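Local coordinates for protein-glutamine gamma-glutamyltransferase 2 (Pagrus major, PDB 1G0D) that probably catalyses the calcium-dependent formation of isopeptide bonds between peptide-bound glutamine and lysine side chains or small primary amines, thereby cross-linking or aminating proteins, at residues H22-I27 / R31-R36; A103-Y108 / I187-L192; Q179-V184 / P653-V658. All coordinates share one frame; numbering follows the deposited sequence.

Contact 1 of 3, residues H22-I27 / R31-R36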
loop_
_atom_site.group_PDB
_atom_site.type_symbol
_atom_site.label_atom_id
_atom_site.label_comp_id
_atom_site.label_asym_id
_atom_site.label_seq_id
_atom_site.Cartn_x
_atom_site.Cartn_y
_atom_site.Cartn_z
ATOM N N HIS A 22 24.983 6.893 4.737
ATOM C CA HIS A 22 23.684 6.905 5.344
ATOM C C HIS A 22 22.602 6.258 4.486
ATOM O O HIS A 22 21.420 6.343 4.810
ATOM C CB HIS A 22 23.317 8.339 5.709
ATOM C CG HIS A 22 24.164 8.915 6.803
ATOM N ND1 HIS A 22 23.713 9.051 8.098
ATOM C CD2 HIS A 22 25.426 9.401 6.799
ATOM C CE1 HIS A 22 24.658 9.593 8.844
ATOM N NE2 HIS A 22 25.708 9.817 8.081
ATOM N N ARG A 23 22.993 5.605 3.400
ATOM C CA ARG A 23 22.011 4.953 2.534
ATOM C C ARG A 23 20.942 5.928 2.054
ATOM O O ARG A 23 19.740 5.600 2.065
ATOM C CB ARG A 23 21.327 3.806 3.279
ATOM C CG ARG A 23 22.249 3.073 4.222
ATOM C CD ARG A 23 21.529 1.980 4.957
ATOM N NE ARG A 23 22.414 0.886 5.369
ATOM C CZ ARG A 23 23.117 0.858 6.510
ATOM N NH1 ARG A 23 23.069 1.866 7.390
ATOM N NH2 ARG A 23 23.831 -0.217 6.807
ATOM N N THR A 24 21.368 7.120 1.647
ATOM C CA THR A 24 20.442 8.132 1.167
ATOM C C THR A 24 20.894 8.692 -0.195
ATOM O O THR A 24 20.237 9.571 -0.749
ATOM C CB THR A 24 20.369 9.313 2.114
ATOM O OG1 THR A 24 21.655 9.901 2.157
ATOM C CG2 THR A 24 19.998 8.923 3.513
ATOM N N ARG A 25 21.994 8.183 -0.745
ATOM C CA ARG A 25 22.493 8.710 -2.008
ATOM C C ARG A 25 21.712 8.393 -3.256
ATOM O O ARG A 25 21.982 9.002 -4.277
ATOM C CB ARG A 25 23.941 8.325 -2.232
ATOM C CG ARG A 25 24.110 6.941 -2.741
ATOM C CD ARG A 25 25.485 6.820 -3.342
ATOM N NE ARG A 25 25.588 5.651 -4.194
ATOM C CZ ARG A 25 26.701 5.309 -4.829
ATOM N NH1 ARG A 25 27.785 6.055 -4.696
ATOM N NH2 ARG A 25 26.745 4.224 -5.597
ATOM N N GLU A 26 20.757 7.456 -3.191
ATOM C CA GLU A 26 19.918 7.120 -4.355
ATOM C C GLU A 26 19.024 8.327 -4.613
ATOM O O GLU A 26 18.686 8.627 -5.738
ATOM C CB GLU A 26 19.020 5.936 -4.047
ATOM C CG GLU A 26 19.746 4.687 -4.014
ATOM C CD GLU A 26 20.415 4.474 -5.315
ATOM O OE1 GLU A 26 19.791 3.843 -6.184
ATOM O OE2 GLU A 26 21.561 4.948 -5.484
ATOM N N ILE A 27 18.647 8.994 -3.517
ATOM C CA ILE A 27 17.822 10.193 -3.507
ATOM C C ILE A 27 18.556 11.381 -4.165
ATOM O O ILE A 27 17.993 12.020 -5.042
ATOM C CB ILE A 27 17.446 10.582 -2.025
ATOM C CG1 ILE A 27 16.652 9.453 -1.362
ATOM C CG2 ILE A 27 16.611 11.852 -1.983
ATOM C CD1 ILE A 27 16.620 9.539 0.170
ATOM N N ARG A 31 23.248 16.993 -2.450
ATOM C CA ARG A 31 22.792 17.612 -1.206
ATOM C C ARG A 31 22.870 16.612 -0.068
ATOM O O ARG A 31 22.578 15.426 -0.258
ATOM C CB ARG A 31 21.381 18.172 -1.324
ATOM C CG ARG A 31 20.414 17.296 -2.030
ATOM C CD ARG A 31 19.024 17.954 -1.968
ATOM N NE ARG A 31 17.994 17.086 -2.541
ATOM C CZ ARG A 31 16.705 17.199 -2.273
ATOM N NH1 ARG A 31 15.845 16.359 -2.837
ATOM N NH2 ARG A 31 16.283 18.160 -1.452
ATOM N N LEU A 32 23.269 17.097 1.108
ATOM C CA LEU A 32 23.428 16.250 2.277
ATOM C C LEU A 32 22.114 15.740 2.835
ATOM O O LEU A 32 21.317 16.511 3.343
ATOM C CB LEU A 32 24.190 17.011 3.371
ATOM C CG LEU A 32 24.539 16.295 4.685
ATOM C CD1 LEU A 32 25.506 15.141 4.459
ATOM C CD2 LEU A 32 25.170 17.291 5.626
ATOM N N ILE A 33 21.881 14.433 2.706
ATOM C CA ILE A 33 20.689 13.774 3.235
ATOM C C ILE A 33 21.217 12.675 4.175
ATOM O O ILE A 33 21.795 11.676 3.758
ATOM C CB ILE A 33 19.862 13.167 2.132
ATOM C CG1 ILE A 33 19.612 14.214 1.051
ATOM C CG2 ILE A 33 18.596 12.624 2.739
ATOM C CD1 ILE A 33 19.091 13.667 -0.234
ATOM N N VAL A 34 20.962 12.878 5.451
ATOM C CA VAL A 34 21.475 12.054 6.529
ATOM C C VAL A 34 20.411 11.255 7.318
ATOM O O VAL A 34 19.253 11.601 7.255
ATOM C CB VAL A 34 22.256 13.098 7.387
ATOM C CG1 VAL A 34 21.843 13.077 8.859
ATOM C CG2 VAL A 34 23.740 12.965 7.097
ATOM N N ARG A 35 20.776 10.184 8.031
ATOM C CA ARG A 35 19.807 9.426 8.866
ATOM C C ARG A 35 20.205 9.643 10.351
ATOM O O ARG A 35 21.379 9.840 10.641
ATOM C CB ARG A 35 19.816 7.938 8.508
ATOM C CG ARG A 35 19.534 7.693 7.033
ATOM C CD ARG A 35 19.115 6.268 6.736
ATOM N NE ARG A 35 18.759 6.096 5.326
ATOM C CZ ARG A 35 17.513 5.959 4.835
ATOM N NH1 ARG A 35 16.440 5.995 5.621
ATOM N NH2 ARG A 35 17.338 5.748 3.536
ATOM N N ARG A 36 19.248 9.627 11.281
ATOM C CA ARG A 36 19.522 9.896 12.705
ATOM C C ARG A 36 20.254 8.859 13.531
ATOM O O ARG A 36 20.190 7.680 13.254
ATOM C CB ARG A 36 18.223 10.254 13.435
ATOM C CG ARG A 36 17.329 9.103 13.712
ATOM C CD ARG A 36 15.873 9.556 13.951
ATOM N NE ARG A 36 15.055 8.474 14.529
ATOM C CZ ARG A 36 13.902 8.653 15.177
ATOM N NH1 ARG A 36 13.406 9.866 15.340
ATOM N NH2 ARG A 36 13.271 7.622 15.727
HETATM O O HOH W 1 15.997 14.477 -5.047
#
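Arg35 turns the edge of its guanidinium group onto two consecutive carbonyls of the 22-27 loop. Arg35 NE donates to His22 O at 2.7 Å, with a bent N-H (134°), while Arg35 NH2 makes a much straighter bond to Arg23 O at 2.8 Å. Both oxygens lie in the guanidinium plane, which fixes the rotation of the group. Arginine suits the place: with CG anti to the carbonyl carbon (chi1 -56°) and the chain extended from CG to NE, its edge N-H groups span both carbonyls. Next to this grip, Val34 CG2 stands over one face of the His22 imidazole, 3.8 Å from its centroid, a CH-pi contact. The loop begins where helix 15-21 ends in a Schellman motif, with Arg23 as its C-prime residue, and the strand it meets, 33-35, is outermost in a five-stranded sheet of the N-terminal domain. Replacing Arg35 by an alanine here would probably leave the carbonyls of His22 and Arg23 without these donors and weaken the hold of the helix end on the strand. Farther along, Ile27 CG2 packs on Ile33 CD1 at 3.5 Å, closing the compact part. The looser side lies beyond: a water joins Ile27 O to Arg31 NH1, and the partly exposed Arg23 side chain leads away toward Trp137.

Contact 2 of 3, residues A103-Y108 / I187-L192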
loop_
_atom_site.group_PDB
_atom_site.type_symbol
_atom_site.label_atom_id
_atom_site.label_comp_id
_atom_site.label_asym_id
_atom_site.label_seq_id
_atom_site.Cartn_x
_atom_site.Cartn_y
_atom_site.Cartn_z
ATOM N N ALA A 103 16.378 12.036 17.185
ATOM C CA ALA A 103 16.374 13.292 16.462
ATOM C C ALA A 103 15.079 13.520 15.631
ATOM O O ALA A 103 14.475 12.575 15.102
ATOM C CB ALA A 103 17.576 13.332 15.576
ATOM N N VAL A 104 14.657 14.784 15.527
ATOM C CA VAL A 104 13.479 15.166 14.758
ATOM C C VAL A 104 13.842 15.089 13.281
ATOM O O VAL A 104 14.833 15.669 12.861
ATOM C CB VAL A 104 13.058 16.626 15.067
ATOM C CG1 VAL A 104 11.951 17.033 14.153
ATOM C CG2 VAL A 104 12.579 16.747 16.488
ATOM N N ILE A 105 13.070 14.347 12.487
ATOM C CA ILE A 105 13.359 14.282 11.056
ATOM C C ILE A 105 12.942 15.624 10.432
ATOM O O ILE A 105 12.031 16.296 10.920
ATOM C CB ILE A 105 12.621 13.088 10.369
ATOM C CG1 ILE A 105 11.123 13.263 10.432
ATOM C CG2 ILE A 105 12.918 11.796 11.107
ATOM C CD1 ILE A 105 10.431 12.374 9.421
ATOM N N GLY A 106 13.613 16.039 9.372
ATOM C CA GLY A 106 13.233 17.303 8.789
ATOM C C GLY A 106 14.354 17.949 8.037
ATOM O O GLY A 106 15.430 17.362 7.889
ATOM N N HIS A 107 14.105 19.158 7.550
ATOM C CA HIS A 107 15.113 19.896 6.806
ATOM C C HIS A 107 15.757 20.896 7.729
ATOM O O HIS A 107 15.152 21.906 8.032
ATOM C CB HIS A 107 14.463 20.633 5.647
ATOM C CG HIS A 107 15.440 21.193 4.666
ATOM N ND1 HIS A 107 15.200 22.345 3.956
ATOM C CD2 HIS A 107 16.669 20.769 4.295
ATOM C CE1 HIS A 107 16.241 22.611 3.193
ATOM N NE2 HIS A 107 17.146 21.670 3.380
ATOM N N TYR A 108 16.983 20.611 8.155
ATOM C CA TYR A 108 17.713 21.470 9.072
ATOM C C TYR A 108 18.562 22.471 8.332
ATOM O O TYR A 108 18.943 22.235 7.194
ATOM C CB TYR A 108 18.651 20.632 9.935
ATOM C CG TYR A 108 17.969 19.788 10.979
ATOM C CD1 TYR A 108 17.425 18.541 10.643
ATOM C CD2 TYR A 108 17.902 20.202 12.305
ATOM C CE1 TYR A 108 16.835 17.712 11.605
ATOM C CE2 TYR A 108 17.313 19.384 13.278
ATOM C CZ TYR A 108 16.784 18.131 12.912
ATOM O OH TYR A 108 16.231 17.277 13.847
ATOM N N ILE A 187 8.696 16.043 -1.285
ATOM C CA ILE A 187 7.234 16.012 -1.247
ATOM C C ILE A 187 6.757 15.266 0.005
ATOM O O ILE A 187 5.690 15.555 0.550
ATOM C CB ILE A 187 6.626 15.277 -2.452
ATOM C CG1 ILE A 187 6.960 15.989 -3.764
ATOM C CG2 ILE A 187 5.143 15.255 -2.303
ATOM C CD1 ILE A 187 6.860 15.122 -5.001
ATOM N N CYS A 188 7.529 14.282 0.456
ATOM C CA CYS A 188 7.144 13.548 1.640
ATOM C C CYS A 188 7.075 14.522 2.806
ATOM O O CYS A 188 6.087 14.499 3.516
ATOM C CB CYS A 188 8.122 12.417 1.913
ATOM S SG CYS A 188 7.898 11.029 0.809
ATOM N N PHE A 189 8.089 15.381 2.995
ATOM C CA PHE A 189 8.083 16.397 4.076
ATOM C C PHE A 189 7.013 17.457 3.838
ATOM O O PHE A 189 6.600 18.131 4.766
ATOM C CB PHE A 189 9.441 17.107 4.216
ATOM C CG PHE A 189 10.491 16.280 4.919
ATOM C CD1 PHE A 189 11.595 15.791 4.221
ATOM C CD2 PHE A 189 10.318 15.893 6.244
ATOM C CE1 PHE A 189 12.502 14.918 4.828
ATOM C CE2 PHE A 189 11.221 15.020 6.860
ATOM C CZ PHE A 189 12.313 14.526 6.152
ATOM N N GLU A 190 6.564 17.594 2.591
ATOM C CA GLU A 190 5.508 18.545 2.231
ATOM C C GLU A 190 4.149 18.013 2.713
ATOM O O GLU A 190 3.249 18.759 3.106
ATOM C CB GLU A 190 5.475 18.708 0.717
ATOM C CG GLU A 190 4.838 19.997 0.285
ATOM C CD GLU A 190 4.639 20.117 -1.213
ATOM O OE1 GLU A 190 4.042 21.135 -1.601
ATOM O OE2 GLU A 190 5.052 19.228 -1.999
ATOM N N VAL A 191 3.987 16.701 2.648
ATOM C CA VAL A 191 2.765 16.075 3.116
ATOM C C VAL A 191 2.704 16.302 4.633
ATOM O O VAL A 191 1.644 16.523 5.199
ATOM C CB VAL A 191 2.783 14.543 2.843
ATOM C CG1 VAL A 191 1.558 13.885 3.459
ATOM C CG2 VAL A 191 2.820 14.279 1.340
ATOM N N LEU A 192 3.855 16.271 5.297
ATOM C CA LEU A 192 3.870 16.451 6.741
ATOM C C LEU A 192 3.603 17.922 7.048
ATOM O O LEU A 192 3.001 18.261 8.076
ATOM C CB LEU A 192 5.236 16.020 7.311
ATOM C CG LEU A 192 5.566 14.532 7.618
ATOM C CD1 LEU A 192 7.012 14.373 8.096
ATOM C CD2 LEU A 192 4.600 13.995 8.684
#
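Phe189 brings one corner of its ring, CE2, against the backbone of Gly106 and the side chain of Ile105, and most of the close approaches gather round CE2 and CZ. The ring-to-backbone part is the closer: Phe189 CE2 lies 3.6 Å from Gly106 CA, and Phe189 CZ comes within 3.8 Å of Gly106 N. A first torsion of -77°, with CG anti to the carbonyl carbon, carries the Phe189 ring out from the helix to Gly106. Glycine suits its place because its backbone angles (phi 155°) would press a CB against the preceding carbonyl oxygen. The strand that starts here, 106-115, belongs to the five-stranded sheet of the N-terminal beta-sandwich, whereas Phe189 rides on helix 184-193, which packs on helices 253-261 and 272-286 of the catalytic core, the latter beginning at the active-site Cys272. The contact is thus a seam between these two domains. Its second part is apolar side-chain packing, aliphatic groups on the ring and on each other. Ile105 CG1 approaches the Phe189 ring at its edge, in plane, and Ile105 CD1 reaches 3.8 Å from Phe189 CE2. Ile105 CD1 also meets Leu192 CD1 at 4.2 Å; Leu192, about one turn on from Phe189, crosses Ile105 at about a right angle. Phe189 and Leu192 share one side of the helix, and these buried apolar residues ask for no polar partner. Around them, Leu286 and Phe134 add to the packing on Ile105.

Contact 3 of 3, residues Q179-V184 / P653-V658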
loop_
_atom_site.group_PDB
_atom_site.type_symbol
_atom_site.label_atom_id
_atom_site.label_comp_id
_atom_site.label_asym_id
_atom_site.label_seq_id
_atom_site.Cartn_x
_atom_site.Cartn_y
_atom_site.Cartn_z
ATOM N N GLN A 179 10.500 5.568 -4.114
ATOM C CA GLN A 179 10.815 6.503 -3.031
ATOM C C GLN A 179 12.113 7.296 -3.208
ATOM O O GLN A 179 12.297 8.343 -2.571
ATOM C CB GLN A 179 10.848 5.788 -1.677
ATOM C CG GLN A 179 11.806 4.648 -1.602
ATOM C CD GLN A 179 11.157 3.343 -1.952
ATOM O OE1 GLN A 179 10.133 3.291 -2.668
ATOM N NE2 GLN A 179 11.741 2.265 -1.457
ATOM N N PHE A 180 13.001 6.834 -4.086
ATOM C CA PHE A 180 14.265 7.550 -4.306
ATOM C C PHE A 180 14.332 8.308 -5.627
ATOM O O PHE A 180 15.413 8.753 -6.031
ATOM C CB PHE A 180 15.447 6.587 -4.201
ATOM C CG PHE A 180 15.506 5.876 -2.883
ATOM C CD1 PHE A 180 15.260 6.570 -1.692
ATOM C CD2 PHE A 180 15.744 4.518 -2.832
ATOM C CE1 PHE A 180 15.246 5.926 -0.482
ATOM C CE2 PHE A 180 15.739 3.856 -1.636
ATOM C CZ PHE A 180 15.486 4.558 -0.451
ATOM N N GLU A 181 13.174 8.442 -6.288
ATOM C CA GLU A 181 13.056 9.167 -7.557
ATOM C C GLU A 181 13.166 10.631 -7.232
ATOM O O GLU A 181 12.897 11.039 -6.114
ATOM C CB GLU A 181 11.722 8.873 -8.234
ATOM C CG GLU A 181 11.612 7.450 -8.793
ATOM C CD GLU A 181 12.511 7.165 -10.003
ATOM O OE1 GLU A 181 11.980 7.168 -11.133
ATOM O OE2 GLU A 181 13.727 6.919 -9.838
ATOM N N ASP A 182 13.540 11.444 -8.194
ATOM C CA ASP A 182 13.750 12.835 -7.853
ATOM C C ASP A 182 12.645 13.548 -7.163
ATOM O O ASP A 182 11.514 13.521 -7.631
ATOM C CB ASP A 182 14.116 13.648 -9.072
ATOM C CG ASP A 182 15.466 13.321 -9.575
ATOM O OD1 ASP A 182 15.949 14.027 -10.477
ATOM O OD2 ASP A 182 16.036 12.345 -9.067
ATOM N N TYR A 183 13.016 14.201 -6.066
ATOM C CA TYR A 183 12.136 15.033 -5.256
ATOM C C TYR A 183 11.042 14.372 -4.431
ATOM O O TYR A 183 10.326 15.033 -3.677
ATOM C CB TYR A 183 11.541 16.123 -6.138
ATOM C CG TYR A 183 12.581 16.770 -7.014
ATOM C CD1 TYR A 183 12.448 16.774 -8.395
ATOM C CD2 TYR A 183 13.731 17.327 -6.464
ATOM C CE1 TYR A 183 13.432 17.305 -9.206
ATOM C CE2 TYR A 183 14.724 17.861 -7.262
ATOM C CZ TYR A 183 14.567 17.845 -8.634
ATOM O OH TYR A 183 15.556 18.355 -9.439
ATOM N N VAL A 184 10.921 13.062 -4.534
ATOM C CA VAL A 184 9.897 12.386 -3.760
ATOM C C VAL A 184 10.150 12.576 -2.251
ATOM O O VAL A 184 9.213 12.505 -1.440
ATOM C CB VAL A 184 9.861 10.919 -4.118
ATOM C CG1 VAL A 184 9.127 10.153 -3.045
ATOM C CG2 VAL A 184 9.207 10.756 -5.501
ATOM N N PRO A 653 18.083 4.791 -19.266
ATOM C CA PRO A 653 17.990 4.591 -17.819
ATOM C C PRO A 653 18.653 5.720 -17.005
ATOM O O PRO A 653 19.530 6.427 -17.491
ATOM C CB PRO A 653 18.620 3.217 -17.621
ATOM C CG PRO A 653 18.318 2.505 -18.901
ATOM C CD PRO A 653 18.463 3.551 -19.969
ATOM N N MET A 654 18.194 5.919 -15.779
ATOM C CA MET A 654 18.732 6.974 -14.967
ATOM C C MET A 654 19.695 6.462 -13.920
ATOM O O MET A 654 20.678 7.108 -13.597
ATOM C CB MET A 654 17.590 7.713 -14.305
ATOM C CG MET A 654 16.814 8.533 -15.269
ATOM S SD MET A 654 15.340 9.237 -14.541
ATOM C CE MET A 654 14.317 7.730 -14.154
ATOM N N ARG A 655 19.404 5.306 -13.356
ATOM C CA ARG A 655 20.278 4.724 -12.351
ATOM C C ARG A 655 20.595 3.276 -12.735
ATOM O O ARG A 655 19.897 2.609 -13.516
ATOM C CB ARG A 655 19.620 4.767 -10.958
ATOM C CG ARG A 655 19.520 6.151 -10.285
ATOM C CD ARG A 655 18.841 6.047 -8.915
ATOM N NE ARG A 655 17.380 6.017 -9.006
ATOM C CZ ARG A 655 16.578 5.355 -8.174
ATOM N NH1 ARG A 655 17.085 4.660 -7.180
ATOM N NH2 ARG A 655 15.264 5.400 -8.327
ATOM N N THR A 656 21.675 2.779 -12.174
ATOM C CA THR A 656 22.093 1.441 -12.484
ATOM C C THR A 656 21.402 0.482 -11.538
ATOM O O THR A 656 20.792 0.914 -10.571
ATOM C CB THR A 656 23.620 1.371 -12.396
ATOM O OG1 THR A 656 24.021 0.006 -12.478
ATOM C CG2 THR A 656 24.135 2.019 -11.101
ATOM N N GLY A 657 21.444 -0.814 -11.833
ATOM C CA GLY A 657 20.807 -1.784 -10.955
ATOM C C GLY A 657 19.811 -2.721 -11.618
ATOM O O GLY A 657 19.593 -2.651 -12.836
ATOM N N VAL A 658 19.254 -3.640 -10.832
ATOM C CA VAL A 658 18.240 -4.546 -11.345
ATOM C C VAL A 658 16.916 -3.764 -11.230
ATOM O O VAL A 658 16.410 -3.524 -10.133
ATOM C CB VAL A 658 18.164 -5.830 -10.520
ATOM C CG1 VAL A 658 17.077 -6.728 -11.079
ATOM C CG2 VAL A 658 19.506 -6.530 -10.530
HETATM O O HOH W 2 15.938 8.169 -11.035
#
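Arg655 lays one face of its guanidinium group below Phe180 O, which stands 4.1 Å above the plane and toward its rim, while Arg655 NH1 passes 3.9 Å from Phe180 CB. At its edge the same group forms the one salt bridge between the two segments: Arg655 NH2 donates to Glu181 OE2 at 2.6 Å with an N-H...O angle of 157°. The oxygen lies close to the guanidinium plane, but it is approached on its anti side and from somewhat out of the carboxylate plane, and the carboxylate and guanidinium planes are turned 43° apart. A bend in the arginine chain (chi3 -82°) swings the head around to this position, and a bend at chi2 in Glu181 brings its carboxylate across to meet it. A water adds a second link, donating to Glu181 OE2 at 2.8 Å and accepting from Arg655 NE at 3.3 Å. OE2 also takes the N-H of Gly626, so several donors hold this one oxygen. Glu181 OE1 is bordered at 3.9 Å by CE, the end methyl of Met654, whose long flexible chain suits the partly exposed margin. An arginine fits the centre because its planar head can serve several carboxylates at once: NH1 also pairs with Glu158 and Glu26, and the positive charge would tend to keep these acids ionised. Glu181 itself opens a type II beta turn leading into helix 184-193. The arrangement is that of an interdomain salt-bridge cluster, here joining a loop of the C-terminal Ig-like domain to the catalytic core and, through Glu26, to the N-terminal domain, consistent with the compact, closed arrangement of domains known from transglutaminase 2.

From the N terminus, contact 1 closes first: only three residues separate its segments, and it ties a helix end to an edge strand of the N-terminal domain. Contact 2 opens after it and spans 78 residues, joining that same sheet to the core helix 184-193. Contact 3 begins within this span, at 179-184, and closes 468 residues later in the C-terminal domain, so contacts 2 and 3 cross rather than nest, while contact 1 stands in series with both. Arg36 reaches Ala103 to connect contacts 1 and 2. Glu26 with Arg655, and Ile27 with Phe180, connect contacts 1 and 3, bringing N-terminal, core and C-terminal parts together.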